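Side-chain contacts in NalD (Pseudomonas aeruginosa PAO1, PDB 5DAJ), which represses the MexAB-OprM multidrug efflux pump as its secondary repressor, probably by binding DNA, and binds novobiocin, which induces expression of the pump: residues Thr13-Ala18 and Gly45-His50; Glu20-Glu25 and Ser29-Glu34. All coordinates share one frame; numbering follows the deposited sequence.

Contact 1 (Thr13-Ala18 and Gly45-His50); sequences TAILLA and GAVYWH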
ATOM      1  N   THR A  13     -28.507   1.276  -2.605  1.00 51.38           N
ATOM      2  CA  THR A  13     -27.641   2.469  -2.603  1.00 53.96           C
ATOM      3  C   THR A  13     -27.573   3.096  -1.210  1.00 56.09           C
ATOM      4  O   THR A  13     -26.487   3.480  -0.753  1.00 61.47           O
ATOM      5  CB  THR A  13     -28.129   3.534  -3.603  1.00 56.43           C
ATOM      6  OG1 THR A  13     -28.350   2.927  -4.882  1.00 64.27           O
ATOM      7  CG2 THR A  13     -27.100   4.653  -3.754  1.00 54.14           C
ATOM      8  N   ALA A  14     -28.733   3.207  -0.563  1.00 49.07           N
ATOM      9  CA  ALA A  14     -28.838   3.772   0.791  1.00 46.56           C
ATOM     10  C   ALA A  14     -27.957   3.022   1.778  1.00 47.22           C
ATOM     11  O   ALA A  14     -27.203   3.632   2.540  1.00 60.14           O
ATOM     12  CB  ALA A  14     -30.276   3.734   1.266  1.00 43.51           C
ATOM     13  N   ILE A  15     -28.037   1.698   1.719  1.00 42.94           N
ATOM     14  CA  ILE A  15     -27.203   0.809   2.540  1.00 42.87           C
ATOM     15  C   ILE A  15     -25.698   1.024   2.281  1.00 41.67           C
ATOM     16  O   ILE A  15     -24.912   1.113   3.232  1.00 40.72           O
ATOM     17  CB  ILE A  15     -27.578  -0.688   2.330  1.00 44.39           C
ATOM     18  CG1 ILE A  15     -28.950  -0.975   2.955  1.00 44.94           C
ATOM     19  CG2 ILE A  15     -26.536  -1.616   2.944  1.00 42.08           C
ATOM     20  CD1 ILE A  15     -29.543  -2.318   2.579  1.00 46.70           C
ATOM     21  N   LEU A  16     -25.309   1.078   1.006  1.00 39.19           N
ATOM     22  CA  LEU A  16     -23.896   1.251   0.629  1.00 42.22           C
ATOM     23  C   LEU A  16     -23.336   2.594   1.068  1.00 44.55           C
ATOM     24  O   LEU A  16     -22.169   2.682   1.491  1.00 51.16           O
ATOM     25  CB  LEU A  16     -23.673   1.048  -0.883  1.00 46.08           C
ATOM     26  CG  LEU A  16     -23.881  -0.389  -1.378  1.00 49.67           C
ATOM     27  CD1 LEU A  16     -23.818  -0.434  -2.900  1.00 52.61           C
ATOM     28  CD2 LEU A  16     -22.854  -1.350  -0.787  1.00 56.07           C
ATOM     29  N   LEU A  17     -24.144   3.637   0.926  1.00 40.87           N
ATOM     30  CA  LEU A  17     -23.742   4.972   1.381  1.00 49.57           C
ATOM     31  C   LEU A  17     -23.526   5.020   2.895  1.00 48.11           C
ATOM     32  O   LEU A  17     -22.539   5.594   3.368  1.00 58.42           O
ATOM     33  CB  LEU A  17     -24.780   6.024   0.980  1.00 56.16           C
ATOM     34  CG  LEU A  17     -24.678   6.561  -0.455  1.00 64.79           C
ATOM     35  CD1 LEU A  17     -25.875   7.447  -0.754  1.00 71.53           C
ATOM     36  CD2 LEU A  17     -23.377   7.331  -0.681  1.00 71.54           C
ATOM     37  N   ALA A  18     -24.453   4.419   3.631  1.00 41.14           N
ATOM     38  CA  ALA A  18     -24.360   4.286   5.093  1.00 43.79           C
ATOM     39  C   ALA A  18     -23.097   3.545   5.524  1.00 44.11           C
ATOM     40  O   ALA A  18     -22.331   4.035   6.355  1.00 48.83           O
ATOM     41  CB  ALA A  18     -25.581   3.568   5.644  1.00 45.14           C
ATOM     42  N   GLY A  45     -32.535  -7.405   8.578  1.00 52.28           N
ATOM     43  CA  GLY A  45     -32.904  -8.412   7.583  1.00 51.62           C
ATOM     44  C   GLY A  45     -32.717  -7.973   6.147  1.00 51.28           C
ATOM     45  O   GLY A  45     -32.282  -8.758   5.302  1.00 62.79           O
ATOM     46  N   ALA A  46     -33.059  -6.720   5.862  1.00 50.13           N
ATOM     47  CA  ALA A  46     -32.902  -6.153   4.504  1.00 51.89           C
ATOM     48  C   ALA A  46     -31.442  -6.106   4.038  1.00 50.78           C
ATOM     49  O   ALA A  46     -31.146  -6.348   2.859  1.00 59.23           O
ATOM     50  CB  ALA A  46     -33.511  -4.764   4.437  1.00 55.51           C
ATOM     51  N   VAL A  47     -30.542  -5.774   4.956  1.00 45.26           N
ATOM     52  CA  VAL A  47     -29.092  -5.730   4.654  1.00 47.02           C
ATOM     53  C   VAL A  47     -28.583  -7.123   4.302  1.00 47.69           C
ATOM     54  O   VAL A  47     -27.998  -7.337   3.229  1.00 52.91           O
ATOM     55  CB  VAL A  47     -28.273  -5.181   5.839  1.00 46.20           C
ATOM     56  CG1 VAL A  47     -26.778  -5.351   5.591  1.00 47.02           C
ATOM     57  CG2 VAL A  47     -28.596  -3.715   6.084  1.00 46.79           C
ATOM     58  N   TYR A  48     -28.834  -8.061   5.209  1.00 47.86           N
ATOM     59  CA  TYR A  48     -28.558  -9.486   4.974  1.00 47.80           C
ATOM     60  C   TYR A  48     -29.204 -10.008   3.674  1.00 47.35           C
ATOM     61  O   TYR A  48     -28.584 -10.764   2.923  1.00 47.54           O
ATOM     62  CB  TYR A  48     -28.979 -10.320   6.183  1.00 50.90           C
ATOM     63  CG  TYR A  48     -27.929 -10.404   7.273  1.00 52.66           C
ATOM     64  CD1 TYR A  48     -26.861 -11.289   7.165  1.00 52.53           C
ATOM     65  CD2 TYR A  48     -28.027  -9.622   8.426  1.00 48.87           C
ATOM     66  CE1 TYR A  48     -25.908 -11.382   8.163  1.00 55.17           C
ATOM     67  CE2 TYR A  48     -27.087  -9.710   9.438  1.00 51.24           C
ATOM     68  CZ  TYR A  48     -26.030 -10.600   9.307  1.00 57.54           C
ATOM     69  OH  TYR A  48     -25.108 -10.704  10.328  1.00 68.70           O
ATOM     70  N   TRP A  49     -30.397  -9.529   3.385  1.00 47.68           N
ATOM     71  CA  TRP A  49     -31.141  -9.876   2.203  1.00 48.43           C
ATOM     72  C   TRP A  49     -30.492  -9.435   0.899  1.00 47.93           C
ATOM     73  O   TRP A  49     -30.422 -10.174  -0.048  1.00 50.35           O
ATOM     74  CB  TRP A  49     -32.521  -9.263   2.332  1.00 48.93           C
ATOM     75  CG  TRP A  49     -33.448  -9.658   1.287  1.00 52.90           C
ATOM     76  CD1 TRP A  49     -33.921  -8.884   0.317  1.00 55.91           C
ATOM     77  CD2 TRP A  49     -34.043 -10.933   1.104  1.00 52.42           C
ATOM     78  NE1 TRP A  49     -34.755  -9.578  -0.487  1.00 55.91           N
ATOM     79  CE2 TRP A  49     -34.845 -10.853  -0.020  1.00 53.19           C
ATOM     80  CE3 TRP A  49     -33.958 -12.143   1.772  1.00 50.01           C
ATOM     81  CZ2 TRP A  49     -35.563 -11.919  -0.485  1.00 55.45           C
ATOM     82  CZ3 TRP A  49     -34.670 -13.188   1.307  1.00 52.12           C
ATOM     83  CH2 TRP A  49     -35.455 -13.077   0.189  1.00 54.36           C
ATOM     84  N   HIS A  50     -30.021  -8.206   0.860  1.00 48.01           N
ATOM     85  CA  HIS A  50     -29.356  -7.625  -0.316  1.00 50.47           C
ATOM     86  C   HIS A  50     -27.889  -7.990  -0.494  1.00 51.12           C
ATOM     87  O   HIS A  50     -27.395  -8.047  -1.632  1.00 56.74           O
ATOM     88  CB  HIS A  50     -29.491  -6.100  -0.299  1.00 52.78           C
ATOM     89  CG  HIS A  50     -30.883  -5.645  -0.574  1.00 51.88           C
ATOM     90  ND1 HIS A  50     -31.522  -5.938  -1.760  1.00 59.59           N
ATOM     91  CD2 HIS A  50     -31.773  -4.960   0.179  1.00 41.59           C
ATOM     92  CE1 HIS A  50     -32.736  -5.421  -1.737  1.00 56.92           C
ATOM     93  NE2 HIS A  50     -32.918  -4.829  -0.568  1.00 39.30           N
TER
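A single isoleucine, I15, spans most of the gap between two helices here: its CD1 methyl lies 3.9 Å from CG2 of V47 and 4.0 Å from V47 CA, so the end of the longer branch rests against both the side chain and the root of the valine. I15 CG1 follows at 4.2 Å from the same V47 CG2, and the two side chains run across each other at a slant. I15 CD1 also approaches CD2 of H50 at 4.2 Å, meeting the imidazole obliquely, and passes 4.3 Å from A46 O. The reach comes from an extended chain, with chi2 of I15 at 168° carrying CD1 straight outward from its helix. Such length is needed, because the local axes of 13-18 and 45-50 stay 11.0 Å apart and cross at -101°, nearly at right angles. This is the three-helix DNA-binding domain of the TetR family. Helix 44-51 is the second helix of the predicted helix-turn-helix, probably the recognition helix as in other TetR regulators, and helix 6-26 crosses it and packs against it through I15. Beyond the first shell, the other branch of V47, CG1, stands anti to its backbone N (chi1 171°), and the valine packs on A37 of helix 33-40. F51 also touches I15, extending the apolar patch along helix 44-51. One face of the H50 ring is covered by CD1 of W49, 4.2 Å above its centre; S8 and R12 of helix 6-26 also touch the histidine.

Contact 2 (Glu20-Glu25 and Ser29-Glu34); sequences EELFLE and SHTSLE
T31 meets L22 and F23 at the point where the chain, having left helix 6-26, doubles back to start the predicted helix-turn-helix of this TetR-type domain. The tight part is apolar. T31 CB sits in the plane of the F23 ring, at its edge, 3.7 Å from CD1, and T31 CG2 is equally near F23 CE1 at 3.7 Å; the two side chains cross at about a right angle. The same CG2 methyl also touches L22, lying 3.8 Å from both CB and CD2, so it is shared between leucine and phenylalanine. A T31 chi1 of -57° sets OG1 beside the backbone N and leaves CG2 anti to that N, turned to L22 and F23. L22, though partly exposed, packs further on Q35 and A39. F23 itself is held by I36 of helix 33-40, I111 of helix 103-114, and F58 and M61 of helix 54-63, which together bury it.

The other side is looser and more polar. H30, partly exposed, makes no contact with 20-25 and instead packs on S29 of the second subunit. The backbone N of S29 is hydrogen-bonded to E117 OE1 of that subunit, placing this turn at the dimer interface. S32 takes the N-cap position of helix 33-40. T31 OG1 is hydrogen-bonded to G27 O and lies 3.7 Å from L22 O, a contact that is not a hydrogen bond.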
ATOM      1  N   GLU A  20     -20.390   3.081   3.692  1.00 41.66           N
ATOM      2  CA  GLU A  20     -19.246   3.899   3.250  1.00 45.12           C
ATOM      3  C   GLU A  20     -18.867   4.896   4.342  1.00 48.88           C
ATOM      4  O   GLU A  20     -17.712   4.964   4.750  1.00 53.93           O
ATOM      5  CB  GLU A  20     -19.572   4.622   1.940  1.00 45.12           C
ATOM      6  CG  GLU A  20     -18.456   5.485   1.363  1.00 49.62           C
ATOM      7  CD  GLU A  20     -18.895   6.279   0.141  1.00 53.31           C
ATOM      8  OE1 GLU A  20     -19.686   5.763  -0.673  1.00 50.49           O
ATOM      9  OE2 GLU A  20     -18.437   7.432  -0.011  1.00 63.30           O
ATOM     10  N   GLU A  21     -19.856   5.626   4.840  1.00 47.69           N
ATOM     11  CA  GLU A  21     -19.646   6.606   5.924  1.00 43.94           C
ATOM     12  C   GLU A  21     -19.156   5.940   7.225  1.00 55.33           C
ATOM     13  O   GLU A  21     -18.202   6.419   7.855  1.00 57.55           O
ATOM     14  CB  GLU A  21     -20.953   7.389   6.156  1.00 60.04           C
ATOM     15  CG  GLU A  21     -21.032   8.450   7.190  1.00 71.22           C
ATOM     16  CD  GLU A  21     -22.420   8.571   7.810  1.00 83.03           C
ATOM     17  OE1 GLU A  21     -22.723   8.010   8.905  1.00105.33           O
ATOM     18  OE2 GLU A  21     -23.236   9.221   7.154  1.00 92.79           O
ATOM     19  N   LEU A  22     -19.786   4.828   7.600  1.00 51.09           N
ATOM     20  CA  LEU A  22     -19.423   4.107   8.839  1.00 53.24           C
ATOM     21  C   LEU A  22     -18.030   3.481   8.782  1.00 52.98           C
ATOM     22  O   LEU A  22     -17.231   3.674   9.703  1.00 56.75           O
ATOM     23  CB  LEU A  22     -20.449   3.032   9.207  1.00 52.98           C
ATOM     24  CG  LEU A  22     -21.544   3.506  10.163  1.00 56.65           C
ATOM     25  CD1 LEU A  22     -22.680   4.162   9.401  1.00 59.80           C
ATOM     26  CD2 LEU A  22     -22.069   2.346  10.986  1.00 63.55           C
ATOM     27  N   PHE A  23     -17.757   2.731   7.714  1.00 47.74           N
ATOM     28  CA  PHE A  23     -16.428   2.139   7.490  1.00 47.88           C
ATOM     29  C   PHE A  23     -15.349   3.207   7.567  1.00 54.35           C
ATOM     30  O   PHE A  23     -14.319   3.015   8.220  1.00 55.38           O
ATOM     31  CB  PHE A  23     -16.320   1.462   6.115  1.00 45.30           C
ATOM     32  CG  PHE A  23     -17.098   0.182   5.970  1.00 43.31           C
ATOM     33  CD1 PHE A  23     -17.566  -0.543   7.071  1.00 43.77           C
ATOM     34  CD2 PHE A  23     -17.325  -0.330   4.703  1.00 43.70           C
ATOM     35  CE1 PHE A  23     -18.261  -1.723   6.897  1.00 43.17           C
ATOM     36  CE2 PHE A  23     -18.026  -1.515   4.522  1.00 42.27           C
ATOM     37  CZ  PHE A  23     -18.491  -2.214   5.621  1.00 41.13           C
ATOM     38  N   LEU A  24     -15.619   4.332   6.918  1.00 52.55           N
ATOM     39  CA  LEU A  24     -14.682   5.446   6.851  1.00 55.72           C
ATOM     40  C   LEU A  24     -14.379   6.049   8.229  1.00 56.80           C
ATOM     41  O   LEU A  24     -13.240   6.396   8.532  1.00 63.58           O
ATOM     42  CB  LEU A  24     -15.220   6.516   5.895  1.00 53.53           C
ATOM     43  CG  LEU A  24     -14.282   7.628   5.453  1.00 57.42           C
ATOM     44  CD1 LEU A  24     -13.053   7.075   4.748  1.00 58.96           C
ATOM     45  CD2 LEU A  24     -15.036   8.571   4.527  1.00 48.50           C
ATOM     46  N   GLU A  25     -15.398   6.138   9.071  1.00 59.47           N
ATOM     47  CA  GLU A  25     -15.258   6.736  10.402  1.00 56.22           C
ATOM     48  C   GLU A  25     -14.793   5.743  11.481  1.00 60.97           C
ATOM     49  O   GLU A  25     -13.952   6.073  12.319  1.00 64.98           O
ATOM     50  CB  GLU A  25     -16.584   7.393  10.801  1.00 43.18           C
ATOM     51  CG  GLU A  25     -16.462   8.313  11.998  1.00 59.59           C
ATOM     52  N   SER A  29     -13.861  -3.540  10.705  1.00 66.07           N
ATOM     53  CA  SER A  29     -13.958  -4.502  11.820  1.00 70.41           C
ATOM     54  C   SER A  29     -14.991  -4.082  12.862  1.00 68.36           C
ATOM     55  O   SER A  29     -15.857  -4.866  13.250  1.00 70.98           O
ATOM     56  CB  SER A  29     -12.603  -4.652  12.515  1.00 80.06           C
ATOM     57  OG  SER A  29     -11.700  -5.351  11.688  1.00 91.62           O
ATOM     58  N   HIS A  30     -14.870  -2.830  13.297  1.00 70.79           N
ATOM     59  CA  HIS A  30     -15.752  -2.227  14.307  1.00 71.66           C
ATOM     60  C   HIS A  30     -17.103  -1.737  13.752  1.00 62.12           C
ATOM     61  O   HIS A  30     -17.854  -1.072  14.464  1.00 76.57           O
ATOM     62  CB  HIS A  30     -15.016  -1.075  15.022  1.00 79.40           C
ATOM     63  CG  HIS A  30     -13.843  -1.525  15.839  1.00 94.74           C
ATOM     64  ND1 HIS A  30     -13.960  -2.416  16.886  1.00101.05           N
ATOM     65  CD2 HIS A  30     -12.529  -1.202  15.767  1.00 99.55           C
ATOM     66  CE1 HIS A  30     -12.769  -2.623  17.420  1.00108.16           C
ATOM     67  NE2 HIS A  30     -11.884  -1.898  16.760  1.00107.92           N
ATOM     68  N   THR A  31     -17.400  -2.053  12.491  1.00 53.96           N
ATOM     69  CA  THR A  31     -18.695  -1.754  11.877  1.00 51.39           C
ATOM     70  C   THR A  31     -19.438  -3.054  11.580  1.00 51.34           C
ATOM     71  O   THR A  31     -18.974  -3.891  10.798  1.00 55.80           O
ATOM     72  CB  THR A  31     -18.554  -0.961  10.565  1.00 48.62           C
ATOM     73  OG1 THR A  31     -17.837   0.249  10.822  1.00 48.37           O
ATOM     74  CG2 THR A  31     -19.933  -0.603   9.985  1.00 43.95           C
ATOM     75  N   SER A  32     -20.607  -3.193  12.193  1.00 49.20           N
ATOM     76  CA  SER A  32     -21.452  -4.368  12.018  1.00 50.01           C
ATOM     77  C   SER A  32     -22.546  -4.109  10.991  1.00 48.12           C
ATOM     78  O   SER A  32     -22.823  -2.963  10.616  1.00 49.36           O
ATOM     79  CB  SER A  32     -22.100  -4.741  13.350  1.00 51.16           C
ATOM     80  OG  SER A  32     -23.065  -3.774  13.717  1.00 52.65           O
ATOM     81  N   LEU A  33     -23.169  -5.190  10.542  1.00 46.32           N
ATOM     82  CA  LEU A  33     -24.286  -5.099   9.605  1.00 46.15           C
ATOM     83  C   LEU A  33     -25.510  -4.483  10.284  1.00 50.81           C
ATOM     84  O   LEU A  33     -26.303  -3.804   9.627  1.00 50.63           O
ATOM     85  CB  LEU A  33     -24.625  -6.473   9.014  1.00 39.87           C
ATOM     86  CG  LEU A  33     -23.523  -7.100   8.148  1.00 51.78           C
ATOM     87  CD1 LEU A  33     -23.838  -8.549   7.819  1.00 63.61           C
ATOM     88  CD2 LEU A  33     -23.291  -6.320   6.876  1.00 57.65           C
ATOM     89  N   GLU A  34     -25.665  -4.750  11.583  1.00 53.82           N
ATOM     90  CA  GLU A  34     -26.734  -4.154  12.400  1.00 55.60           C
ATOM     91  C   GLU A  34     -26.612  -2.630  12.431  1.00 55.94           C
ATOM     92  O   GLU A  34     -27.576  -1.911  12.177  1.00 66.77           O
ATOM     93  CB  GLU A  34     -26.711  -4.720  13.822  1.00 61.38           C
ATOM     94  CG  GLU A  34     -27.876  -4.251  14.696  1.00 70.66           C
ATOM     95  CD  GLU A  34     -27.973  -4.984  16.028  1.00 81.71           C
ATOM     96  OE1 GLU A  34     -26.922  -5.403  16.567  1.00 90.63           O
ATOM     97  OE2 GLU A  34     -29.108  -5.132  16.543  1.00100.01           O
TER

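Contacts 1 and 2 share helix 6-26, which supplies 13-18 to one and 20-25 to the other, and their centres are 12 Å apart on the same side of the chain's centre. In sequence order the segments run 13-18, 20-25, 29-34, 45-50, so contact 2 falls entirely between the two halves of contact 1. The partner segments are the loop leading into helix 33-40, with that helix's first residues, and helix 44-51. L33 joins the contacts directly by packing on V47 and Y48. Helix 6-26 thus packs against both ends of the predicted helix-turn-helix, all within the TetR-type DNA-binding domain.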